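Long-range contacts in BauA (Acinetobacter baumannii, PDB 6HCP), which takes up iron across the outer membrane as a ferric preacinetobactin receptor, probably working as a TonB-dependent siderophore transporter: residues A77-E82 with F127-P132; T331-L336 with P390-I395; K346-G351 with A369-H374; F524-S529 with W565-S570. One frame throughout, in Å; residues are numbered along the deposited sequence.

Contact 1. Residues A77-E82 with F127-P132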
# COMPACT_ATOMS: atom_id res chain seq x y z
N ALA A 77 -9.97 -9.61 16.72
CA ALA A 77 -9.61 -11.01 16.59
C ALA A 77 -10.82 -11.83 16.12
O ALA A 77 -11.92 -11.76 16.69
CB ALA A 77 -9.07 -11.53 17.91
N LYS A 78 -10.59 -12.63 15.09
CA LYS A 78 -11.61 -13.43 14.44
C LYS A 78 -11.55 -14.89 14.93
O LYS A 78 -12.43 -15.69 14.63
CB LYS A 78 -11.40 -13.36 12.93
CG LYS A 78 -11.45 -11.96 12.31
CD LYS A 78 -12.87 -11.46 12.05
CE LYS A 78 -12.95 -10.07 11.45
NZ LYS A 78 -12.56 -9.02 12.43
N ASP A 79 -10.45 -15.26 15.60
CA ASP A 79 -10.27 -16.61 16.12
C ASP A 79 -9.27 -16.56 17.28
O ASP A 79 -8.80 -15.49 17.65
CB ASP A 79 -9.88 -17.59 15.01
CG ASP A 79 -8.52 -17.34 14.37
OD1 ASP A 79 -7.69 -16.69 15.01
OD2 ASP A 79 -8.34 -17.75 13.20
N ILE A 80 -9.07 -17.69 17.95
CA ILE A 80 -8.29 -17.71 19.17
C ILE A 80 -6.81 -17.43 18.85
O ILE A 80 -6.13 -16.75 19.60
CB ILE A 80 -8.48 -19.03 19.93
CG1 ILE A 80 -9.93 -19.19 20.38
CG2 ILE A 80 -7.51 -19.09 21.09
CD1 ILE A 80 -10.45 -18.02 21.19
N THR A 81 -6.36 -17.90 17.67
CA THR A 81 -4.96 -17.68 17.24
C THR A 81 -4.63 -16.18 17.24
O THR A 81 -3.56 -15.77 17.66
CB THR A 81 -4.72 -18.27 15.84
OG1 THR A 81 -5.00 -19.67 15.89
CG2 THR A 81 -3.30 -18.05 15.37
N GLU A 82 -5.57 -15.38 16.73
CA GLU A 82 -5.39 -13.93 16.58
C GLU A 82 -5.36 -13.24 17.94
O GLU A 82 -4.93 -12.10 18.03
CB GLU A 82 -6.50 -13.34 15.70
CG GLU A 82 -6.33 -13.72 14.25
CD GLU A 82 -7.35 -13.15 13.28
OE1 GLU A 82 -8.12 -12.25 13.66
OE2 GLU A 82 -7.33 -13.59 12.12
N PHE A 127 -14.75 -27.39 17.69
CA PHE A 127 -13.77 -28.44 17.42
C PHE A 127 -12.49 -27.89 16.78
O PHE A 127 -11.41 -28.27 17.16
CB PHE A 127 -14.40 -29.49 16.52
CG PHE A 127 -13.72 -30.84 16.54
CD1 PHE A 127 -13.92 -31.72 17.59
CD2 PHE A 127 -12.94 -31.27 15.47
CE1 PHE A 127 -13.38 -33.00 17.55
CE2 PHE A 127 -12.38 -32.53 15.45
CZ PHE A 127 -12.59 -33.40 16.50
N TYR A 128 -12.62 -26.98 15.80
CA TYR A 128 -11.49 -26.62 14.94
C TYR A 128 -11.23 -25.10 14.90
O TYR A 128 -10.12 -24.69 14.57
CB TYR A 128 -11.71 -27.11 13.52
CG TYR A 128 -11.36 -28.55 13.25
CD1 TYR A 128 -10.35 -29.21 13.94
CD2 TYR A 128 -12.08 -29.27 12.32
CE1 TYR A 128 -9.99 -30.51 13.63
CE2 TYR A 128 -11.71 -30.56 11.95
CZ TYR A 128 -10.70 -31.20 12.65
OH TYR A 128 -10.40 -32.47 12.32
N ARG A 129 -12.27 -24.27 15.06
CA ARG A 129 -12.05 -22.81 15.10
C ARG A 129 -13.10 -22.16 15.98
O ARG A 129 -14.27 -22.50 15.88
CB ARG A 129 -12.07 -22.21 13.68
CG ARG A 129 -11.93 -20.69 13.63
CD ARG A 129 -11.16 -20.24 12.40
NE ARG A 129 -11.77 -20.71 11.18
CZ ARG A 129 -11.17 -21.42 10.25
NH1 ARG A 129 -9.84 -21.46 10.16
NH2 ARG A 129 -11.93 -21.98 9.32
N THR A 130 -12.66 -21.24 16.83
CA THR A 130 -13.48 -20.57 17.78
C THR A 130 -13.40 -19.06 17.56
O THR A 130 -12.36 -18.46 17.81
CB THR A 130 -13.10 -20.95 19.22
OG1 THR A 130 -13.30 -22.36 19.37
CG2 THR A 130 -13.93 -20.21 20.25
N SER A 131 -14.55 -18.44 17.25
CA SER A 131 -14.65 -16.97 17.23
C SER A 131 -14.86 -16.46 18.66
O SER A 131 -15.56 -17.08 19.45
CB SER A 131 -15.75 -16.49 16.28
OG SER A 131 -15.57 -15.10 15.97
N PRO A 132 -14.10 -15.45 19.10
CA PRO A 132 -14.01 -15.18 20.54
C PRO A 132 -15.01 -14.21 21.19
O PRO A 132 -14.79 -13.81 22.35
CB PRO A 132 -12.61 -14.58 20.67
CG PRO A 132 -12.37 -13.89 19.35
CD PRO A 132 -13.06 -14.75 18.32
O HOH W 1 -7.75 -19.78 11.44
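Asp79 holds CG between its backbone N and carbonyl carbon (chi1 65°), while Arg129 sets CG anti to its own N (chi1 177°), which places Arg129 CG near Asp79 CB; the bend at chi2 then brings Arg129 CD to 3.8 Å from Asp79 OD2. The carboxylate and guanidinium planes are only 24° apart, yet the charged atoms do not meet directly. A water joins them, donating to Asp79 OD2 (2.8 Å) and accepting from Arg129 NH1 (3.0 Å). Arg129 NH2 looks elsewhere, to a salt bridge with Asp249 in the barrel wall and a hydrogen bond with Gly99 O. The other carboxylate oxygen, Asp79 OD1, takes the N-H of Glu82 at 3.0 Å, capping the turn that enters the helix.

Beside this polar group the backbones come close, Asp79 CA offering its C-H to Thr130 O at 3.3 Å. The Ile80 and Thr130 side chains run side by side and point the same way, and both also touch Leu163 of strand 159-165. Ile80 and Pro132 instead slide past one another in opposite directions, with Ile80 CD1 4.1 Å from Pro132 CB. Pro132 CG rests 3.4 Å from Ala77 O. The capped turn that leads into helix 81-84 is thus fitted against the loop leading into strand 135-142, within the plug domain that fills the barrel of TonB-dependent receptors.

Contact 2. Residues T331-L336 with P390-I395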
# COMPACT_ATOMS: atom_id res chain seq x y z
N THR A 331 4.25 -26.47 -11.58
CA THR A 331 3.20 -27.46 -11.84
C THR A 331 2.68 -28.05 -10.51
O THR A 331 3.46 -28.43 -9.64
CB THR A 331 3.69 -28.57 -12.78
OG1 THR A 331 4.25 -27.94 -13.94
CG2 THR A 331 2.57 -29.51 -13.16
N LEU A 332 1.36 -28.08 -10.38
CA LEU A 332 0.66 -28.57 -9.19
C LEU A 332 -0.34 -29.66 -9.60
O LEU A 332 -1.12 -29.48 -10.53
CB LEU A 332 -0.07 -27.41 -8.50
CG LEU A 332 -0.68 -27.73 -7.14
CD1 LEU A 332 0.41 -27.90 -6.10
CD2 LEU A 332 -1.66 -26.66 -6.70
N SER A 333 -0.27 -30.79 -8.91
CA SER A 333 -1.17 -31.92 -9.12
C SER A 333 -2.00 -32.11 -7.85
O SER A 333 -1.43 -32.40 -6.79
CB SER A 333 -0.38 -33.17 -9.46
OG SER A 333 -1.24 -34.27 -9.64
N SER A 334 -3.31 -31.93 -7.96
CA SER A 334 -4.19 -31.98 -6.81
C SER A 334 -5.15 -33.17 -6.94
O SER A 334 -6.00 -33.24 -7.83
CB SER A 334 -4.93 -30.66 -6.62
OG SER A 334 -4.03 -29.56 -6.50
N THR A 335 -5.15 -34.02 -5.92
CA THR A 335 -6.16 -35.05 -5.78
C THR A 335 -7.32 -34.48 -4.95
O THR A 335 -7.11 -33.69 -4.04
CB THR A 335 -5.57 -36.30 -5.11
OG1 THR A 335 -5.22 -35.89 -3.79
CG2 THR A 335 -4.33 -36.82 -5.80
N LEU A 336 -8.54 -34.92 -5.25
CA LEU A 336 -9.73 -34.42 -4.63
C LEU A 336 -10.25 -35.46 -3.62
O LEU A 336 -10.13 -36.64 -3.86
CB LEU A 336 -10.77 -34.14 -5.70
CG LEU A 336 -10.31 -33.20 -6.83
CD1 LEU A 336 -11.43 -32.98 -7.83
CD2 LEU A 336 -9.82 -31.88 -6.26
N PRO A 390 -6.28 -36.53 -11.01
CA PRO A 390 -5.81 -35.31 -10.35
C PRO A 390 -6.01 -34.10 -11.27
O PRO A 390 -6.03 -34.23 -12.49
CB PRO A 390 -4.33 -35.59 -10.07
CG PRO A 390 -3.94 -36.66 -11.07
CD PRO A 390 -5.19 -37.48 -11.31
N VAL A 391 -6.30 -32.95 -10.65
CA VAL A 391 -6.42 -31.69 -11.34
C VAL A 391 -5.02 -31.07 -11.45
O VAL A 391 -4.32 -30.93 -10.44
CB VAL A 391 -7.40 -30.76 -10.61
CG1 VAL A 391 -7.54 -29.42 -11.31
CG2 VAL A 391 -8.77 -31.43 -10.44
N ILE A 392 -4.62 -30.71 -12.68
CA ILE A 392 -3.29 -30.20 -12.94
C ILE A 392 -3.39 -28.69 -13.15
O ILE A 392 -4.15 -28.25 -14.00
CB ILE A 392 -2.63 -30.87 -14.16
CG1 ILE A 392 -2.66 -32.40 -14.08
CG2 ILE A 392 -1.22 -30.34 -14.36
CD1 ILE A 392 -1.96 -32.97 -12.88
N THR A 393 -2.70 -27.93 -12.29
CA THR A 393 -2.68 -26.48 -12.39
C THR A 393 -1.22 -26.03 -12.32
O THR A 393 -0.28 -26.87 -12.33
CB THR A 393 -3.53 -25.81 -11.31
OG1 THR A 393 -3.00 -26.13 -10.02
CG2 THR A 393 -4.98 -26.23 -11.36
N ASN A 394 -1.02 -24.73 -12.18
CA ASN A 394 0.30 -24.18 -11.90
C ASN A 394 0.14 -23.15 -10.79
O ASN A 394 -0.78 -22.33 -10.85
CB ASN A 394 0.92 -23.61 -13.19
CG ASN A 394 2.33 -23.11 -13.00
OD1 ASN A 394 2.57 -22.14 -12.28
ND2 ASN A 394 3.29 -23.80 -13.61
N ILE A 395 1.04 -23.16 -9.80
CA ILE A 395 0.87 -22.29 -8.63
C ILE A 395 0.95 -20.81 -9.02
O ILE A 395 0.47 -19.97 -8.26
CB ILE A 395 1.88 -22.60 -7.50
CG1 ILE A 395 3.31 -22.25 -7.89
CG2 ILE A 395 1.75 -24.06 -7.06
CD1 ILE A 395 4.31 -22.45 -6.78
O HOH W 2 2.78 -26.07 -15.17
O HOH W 3 -3.63 -28.64 -8.99
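Leu332 packs alongside Thr393, the two side chains pointing the same way from neighbouring strands. Leu332 CB lies 3.5 Å from Thr393 OG1; with CG anti to the backbone N (chi1 -172°), CG also stays on that side, and CD2 lies by the same hydroxyl. Ile395 crosses Leu332 at about a right angle and sets its CG2 near Leu332 CB and CD1. The backbones of Leu332 and Thr393 form a hydrogen-bonded pair, Leu332 N reaching Thr393 O at 2.8 Å and Thr393 N returning the bond to Leu332 O.

Val391 forms the next such pair, with Ser334, on the same side of the sheet. Its CG2 meets Leu336 CD1 at 4.0 Å. Between the two pairs sits a water that donates to Val391 O (2.8 Å) and hydrogen-bonds Ser334 OG and Thr393 OG1, so three polar groups share one water. The short strand 391-394 is here an antiparallel addition to the start of barrel strand 331-358, lying in the long connection after strand 361-381; this is consistent with the extended extracellular loops of TonB-dependent receptors.

Thr331 faces the other side of the sheet, in a non-hydrogen-bonded pair with Asn394. Its CG2 touches Ile392 CG2 at 4.1 Å. A second water links Thr331 OG1 (2.7 Å) to Asn394 ND2 (2.8 Å), and that amide is further fixed by Thr329 O at ND2 and by Tyr396 N at OD1. Farther along this side, Ser333 OG lies against Pro390 CB at 3.4 Å and near Ile392 CD1.

Contact 3. Residues K346-G351 with A369-H374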
# COMPACT_ATOMS: atom_id res chain seq x y z
N LYS A 346 -19.56 -35.63 25.83
CA LYS A 346 -20.00 -35.33 27.19
C LYS A 346 -18.80 -35.30 28.12
O LYS A 346 -17.86 -36.07 27.95
CB LYS A 346 -20.97 -36.41 27.68
CG LYS A 346 -22.27 -36.53 26.90
CD LYS A 346 -23.18 -37.65 27.41
CE LYS A 346 -24.11 -38.21 26.36
NZ LYS A 346 -24.85 -37.14 25.66
N SER A 347 -18.84 -34.43 29.13
CA SER A 347 -17.71 -34.27 29.99
C SER A 347 -18.16 -33.80 31.37
O SER A 347 -19.19 -33.14 31.55
CB SER A 347 -16.68 -33.32 29.39
OG SER A 347 -17.28 -32.09 29.12
N ALA A 348 -17.34 -34.12 32.37
CA ALA A 348 -17.68 -33.79 33.74
C ALA A 348 -16.39 -33.65 34.55
O ALA A 348 -15.39 -34.32 34.26
CB ALA A 348 -18.59 -34.86 34.32
N ASP A 349 -16.49 -32.85 35.61
CA ASP A 349 -15.40 -32.60 36.53
C ASP A 349 -16.04 -32.18 37.85
O ASP A 349 -16.79 -31.18 37.87
CB ASP A 349 -14.48 -31.51 35.98
CG ASP A 349 -13.33 -31.11 36.89
OD1 ASP A 349 -13.23 -31.65 38.01
OD2 ASP A 349 -12.52 -30.26 36.45
N ALA A 350 -15.84 -32.98 38.90
CA ALA A 350 -16.42 -32.72 40.23
C ALA A 350 -15.36 -32.98 41.30
O ALA A 350 -14.50 -33.85 41.14
CB ALA A 350 -17.64 -33.58 40.44
N GLY A 351 -15.43 -32.23 42.39
CA GLY A 351 -14.48 -32.42 43.45
C GLY A 351 -14.76 -31.57 44.68
O GLY A 351 -15.84 -31.00 44.83
N ALA A 369 -12.52 -35.75 40.30
CA ALA A 369 -12.75 -36.81 39.36
C ALA A 369 -13.26 -36.20 38.06
O ALA A 369 -14.10 -35.30 38.10
CB ALA A 369 -13.77 -37.77 39.93
N THR A 370 -12.73 -36.69 36.92
CA THR A 370 -13.13 -36.18 35.61
C THR A 370 -13.56 -37.34 34.73
O THR A 370 -13.08 -38.47 34.89
CB THR A 370 -12.01 -35.37 34.93
OG1 THR A 370 -11.00 -36.25 34.42
CG2 THR A 370 -11.38 -34.36 35.85
N TYR A 371 -14.41 -37.02 33.75
CA TYR A 371 -14.91 -37.96 32.75
C TYR A 371 -15.06 -37.22 31.41
O TYR A 371 -15.53 -36.10 31.36
CB TYR A 371 -16.25 -38.57 33.19
CG TYR A 371 -16.23 -39.16 34.59
CD1 TYR A 371 -15.90 -40.50 34.79
CD2 TYR A 371 -16.47 -38.38 35.71
CE1 TYR A 371 -15.85 -41.05 36.06
CE2 TYR A 371 -16.41 -38.91 37.00
CZ TYR A 371 -16.09 -40.25 37.17
OH TYR A 371 -16.04 -40.80 38.41
N TYR A 372 -14.73 -37.92 30.33
CA TYR A 372 -15.02 -37.46 28.97
C TYR A 372 -15.38 -38.67 28.10
O TYR A 372 -14.76 -39.72 28.21
CB TYR A 372 -13.83 -36.71 28.37
CG TYR A 372 -13.91 -36.49 26.88
CD1 TYR A 372 -13.49 -37.46 25.99
CD2 TYR A 372 -14.47 -35.33 26.37
CE1 TYR A 372 -13.55 -37.26 24.61
CE2 TYR A 372 -14.57 -35.13 25.00
CZ TYR A 372 -14.06 -36.07 24.12
OH TYR A 372 -14.14 -35.86 22.77
N ASN A 373 -16.44 -38.53 27.31
CA ASN A 373 -16.83 -39.57 26.36
C ASN A 373 -17.26 -38.89 25.06
O ASN A 373 -17.95 -37.88 25.09
CB ASN A 373 -17.96 -40.46 26.90
CG ASN A 373 -18.36 -41.54 25.91
OD1 ASN A 373 -17.65 -42.54 25.74
ND2 ASN A 373 -19.43 -41.31 25.18
N HIS A 374 -16.87 -39.49 23.93
CA HIS A 374 -17.47 -39.09 22.66
C HIS A 374 -17.80 -40.33 21.84
O HIS A 374 -17.18 -41.38 21.97
CB HIS A 374 -16.61 -38.06 21.91
CG HIS A 374 -15.47 -38.58 21.11
ND1 HIS A 374 -14.22 -37.99 21.19
CD2 HIS A 374 -15.41 -39.47 20.09
CE1 HIS A 374 -13.42 -38.55 20.29
NE2 HIS A 374 -14.14 -39.46 19.59
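Tyr372 stands opposite Ser347 in a non-hydrogen-bonded pair, its CG anti to the backbone N (chi1 166°). Starting at the stem, CB and CG each pass 4.1 Å from Lys346 O. CD2 draws nearer to that oxygen, at 3.8 Å, and has Ser347 CB beside it at 4.2 Å, close to the ring plane and at the rim. At the tip, CZ lies in the plane of the His374 imidazole, at its edge, and OH hydrogen-bonds His374 ND1 at 2.7 Å. Pro153 of the plug also touches the Tyr372 side chain.

Asp349 and Thr370 share this side of the sheet and lie side by side, with Thr370 CG2 3.9 Å from Asp349 OD1. That oxygen is held by Tyr305 OH and Asn368 ND2, while Thr370 OG1 bonds Ser422 and Ser347 OG bonds Phe122 O of the plug. On the reverse side Ala348 CB lies at the edge of the Tyr371 ring, near its plane, 4.3 Å from CD2.

The strands run antiparallel within the hairpin 331-358/361-381, joined by six backbone hydrogen bonds, among them Ala348 N to Tyr371 O at 2.9 Å. A detergent molecule touches Ala350, consistent with a lipid-facing outer wall. The chemistry is thus divided: hydroxyls, carboxylate and imidazole find polar partners on the plug-facing Tyr372 side, while on the other Ala348, Ala350 and Tyr371 probably meet the membrane, with Lys346 and Asn373 farther along.

Contact 4. Residues F524-S529 with W565-S570. With EDO (1,2-ethanediol), chain U.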
# COMPACT_ATOMS: atom_id res chain seq x y z
N PHE A 524 3.96 -2.63 34.87
CA PHE A 524 4.64 -3.40 33.84
C PHE A 524 5.25 -4.64 34.50
O PHE A 524 5.85 -4.55 35.55
CB PHE A 524 5.73 -2.55 33.18
CG PHE A 524 6.21 -3.05 31.85
CD1 PHE A 524 5.35 -3.13 30.77
CD2 PHE A 524 7.54 -3.41 31.65
CE1 PHE A 524 5.80 -3.56 29.53
CE2 PHE A 524 8.00 -3.78 30.40
CZ PHE A 524 7.13 -3.86 29.34
N ALA A 525 5.16 -5.78 33.79
CA ALA A 525 5.57 -7.07 34.33
C ALA A 525 6.41 -7.83 33.30
O ALA A 525 6.21 -7.68 32.08
CB ALA A 525 4.34 -7.85 34.71
N HIS A 526 7.35 -8.62 33.81
CA HIS A 526 8.26 -9.47 33.04
C HIS A 526 8.16 -10.92 33.53
O HIS A 526 8.03 -11.17 34.74
CB HIS A 526 9.72 -9.03 33.22
CG HIS A 526 10.03 -7.68 32.69
ND1 HIS A 526 10.68 -7.49 31.49
CD2 HIS A 526 9.89 -6.45 33.25
CE1 HIS A 526 10.89 -6.20 31.30
NE2 HIS A 526 10.36 -5.54 32.34
N THR A 527 8.37 -11.87 32.60
CA THR A 527 8.60 -13.28 32.91
C THR A 527 9.84 -13.75 32.14
O THR A 527 10.01 -13.41 30.95
CB THR A 527 7.38 -14.15 32.53
OG1 THR A 527 6.23 -13.64 33.20
CG2 THR A 527 7.55 -15.61 32.89
N LEU A 528 10.72 -14.47 32.84
CA LEU A 528 11.84 -15.11 32.23
C LEU A 528 11.80 -16.59 32.62
O LEU A 528 11.81 -16.89 33.80
CB LEU A 528 13.15 -14.45 32.70
CG LEU A 528 14.43 -15.10 32.17
CD1 LEU A 528 14.56 -14.89 30.67
CD2 LEU A 528 15.66 -14.57 32.89
N SER A 529 11.67 -17.49 31.64
CA SER A 529 11.62 -18.92 31.97
C SER A 529 12.43 -19.77 31.00
O SER A 529 12.64 -19.42 29.85
CB SER A 529 10.20 -19.40 32.09
OG SER A 529 9.44 -19.01 30.98
N TRP A 565 11.65 -14.74 27.30
CA TRP A 565 11.52 -13.48 28.00
C TRP A 565 10.30 -12.76 27.45
O TRP A 565 10.23 -12.53 26.25
CB TRP A 565 12.78 -12.61 27.85
CG TRP A 565 12.60 -11.23 28.39
CD1 TRP A 565 11.93 -10.86 29.52
CD2 TRP A 565 13.08 -10.01 27.80
NE1 TRP A 565 11.93 -9.50 29.66
CE2 TRP A 565 12.65 -8.95 28.63
CE3 TRP A 565 13.85 -9.70 26.67
CZ2 TRP A 565 12.95 -7.61 28.35
CZ3 TRP A 565 14.11 -8.38 26.38
CH2 TRP A 565 13.67 -7.35 27.22
N SER A 566 9.29 -12.53 28.29
CA SER A 566 8.11 -11.81 27.83
C SER A 566 7.69 -10.77 28.86
O SER A 566 8.18 -10.75 29.99
CB SER A 566 6.99 -12.75 27.49
OG SER A 566 6.64 -13.51 28.61
N PHE A 567 6.80 -9.87 28.44
CA PHE A 567 6.41 -8.73 29.27
C PHE A 567 5.05 -8.23 28.81
O PHE A 567 4.63 -8.48 27.67
CB PHE A 567 7.48 -7.63 29.20
CG PHE A 567 8.04 -7.38 27.83
CD1 PHE A 567 7.32 -6.65 26.90
CD2 PHE A 567 9.22 -7.98 27.42
CE1 PHE A 567 7.79 -6.51 25.60
CE2 PHE A 567 9.69 -7.82 26.13
CZ PHE A 567 8.96 -7.10 25.22
N PHE A 568 4.37 -7.52 29.71
CA PHE A 568 3.10 -6.90 29.36
C PHE A 568 2.86 -5.71 30.29
O PHE A 568 3.44 -5.63 31.38
CB PHE A 568 1.95 -7.91 29.47
CG PHE A 568 1.83 -8.58 30.81
CD1 PHE A 568 1.21 -7.94 31.87
CD2 PHE A 568 2.31 -9.87 31.01
CE1 PHE A 568 1.04 -8.57 33.09
CE2 PHE A 568 2.14 -10.50 32.23
CZ PHE A 568 1.54 -9.84 33.28
N GLY A 569 1.94 -4.85 29.87
CA GLY A 569 1.48 -3.76 30.71
C GLY A 569 1.80 -2.41 30.11
O GLY A 569 1.78 -2.24 28.88
N SER A 570 2.01 -1.43 30.99
CA SER A 570 2.20 -0.05 30.62
C SER A 570 3.51 0.43 31.22
O SER A 570 3.61 0.60 32.43
CB SER A 570 1.04 0.80 31.08
OG SER A 570 1.35 2.17 30.89
C1 EDO U . -1.25 -4.10 28.38
O1 EDO U . -0.17 -4.82 27.75
C2 EDO U . -1.81 -4.99 29.48
O2 EDO U . -3.09 -4.57 29.87
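Ala525 and Phe568 form a hydrogen-bonded pair, as do Thr527 and Ser566, giving four backbone bonds between antiparallel barrel strands 524-541 and 549-569. Ala525 N to Phe568 O measures 3.0 Å.

One side-chain hydrogen bond is added on the side of the sheet that carries His526 and Trp565. Trp565, with CG anti to its backbone N (chi1 172°), donates NE1-H to His526 ND1 at 3.0 Å. Each partner lies in the plane of the other's ring, and the imidazole and pyrrole planes are only 5° apart, so the rings meet rim to rim. The indole edge also passes Thr527 O, 3.5 Å from CD1.

Apolar and CH-pi contacts occur on both sides. Ala525 CB sits over one face of the Phe568 ring, offset toward the rim and 3.7 Å from CZ; Tyr38 and Phe57 of the N-terminal part meet that ring edge-to-face. Phe567 CB lies over a face of the His526 ring. Phe524 and Phe567 run side by side with their planes 35° apart, CZ of the former 3.7 Å from CD1 of the latter. Leu528 CD1 touches Trp565 CB at 4.0 Å.

A 1,2-ethanediol, probably from the crystallisation liquor, takes the N-H of Gly569 on its O1 at 3.0 Å.

Because His526 uses ND1 as an acceptor, its imidazole is probably neutral with the proton on NE2. The indole N-H is thereby satisfied on a surface where Trp565 also touches detergent, a setting consistent with the membrane-facing wall.

Overall arrangement
From the N terminus, contact 1 comes first and closes a loop of 44 residues inside the plug, before the barrel strands begin. The three others belong to the barrel and its loops. Contact 2 opens at the start of strand 331-358 and closes 53 residues later at strand 391-394, tying the long connection after strand 361-381 back to that strand, far from the centre of the chain. Contact 3 is nested within that loop, pairing the same long strand with 361-381, although the two centres are 45 Å apart. Contact 4 follows both, closing a 35-residue span between strands 524-541 and 549-569. No two contacts touch; 1 and 3 come closest, with nearest atoms about 6 Å apart.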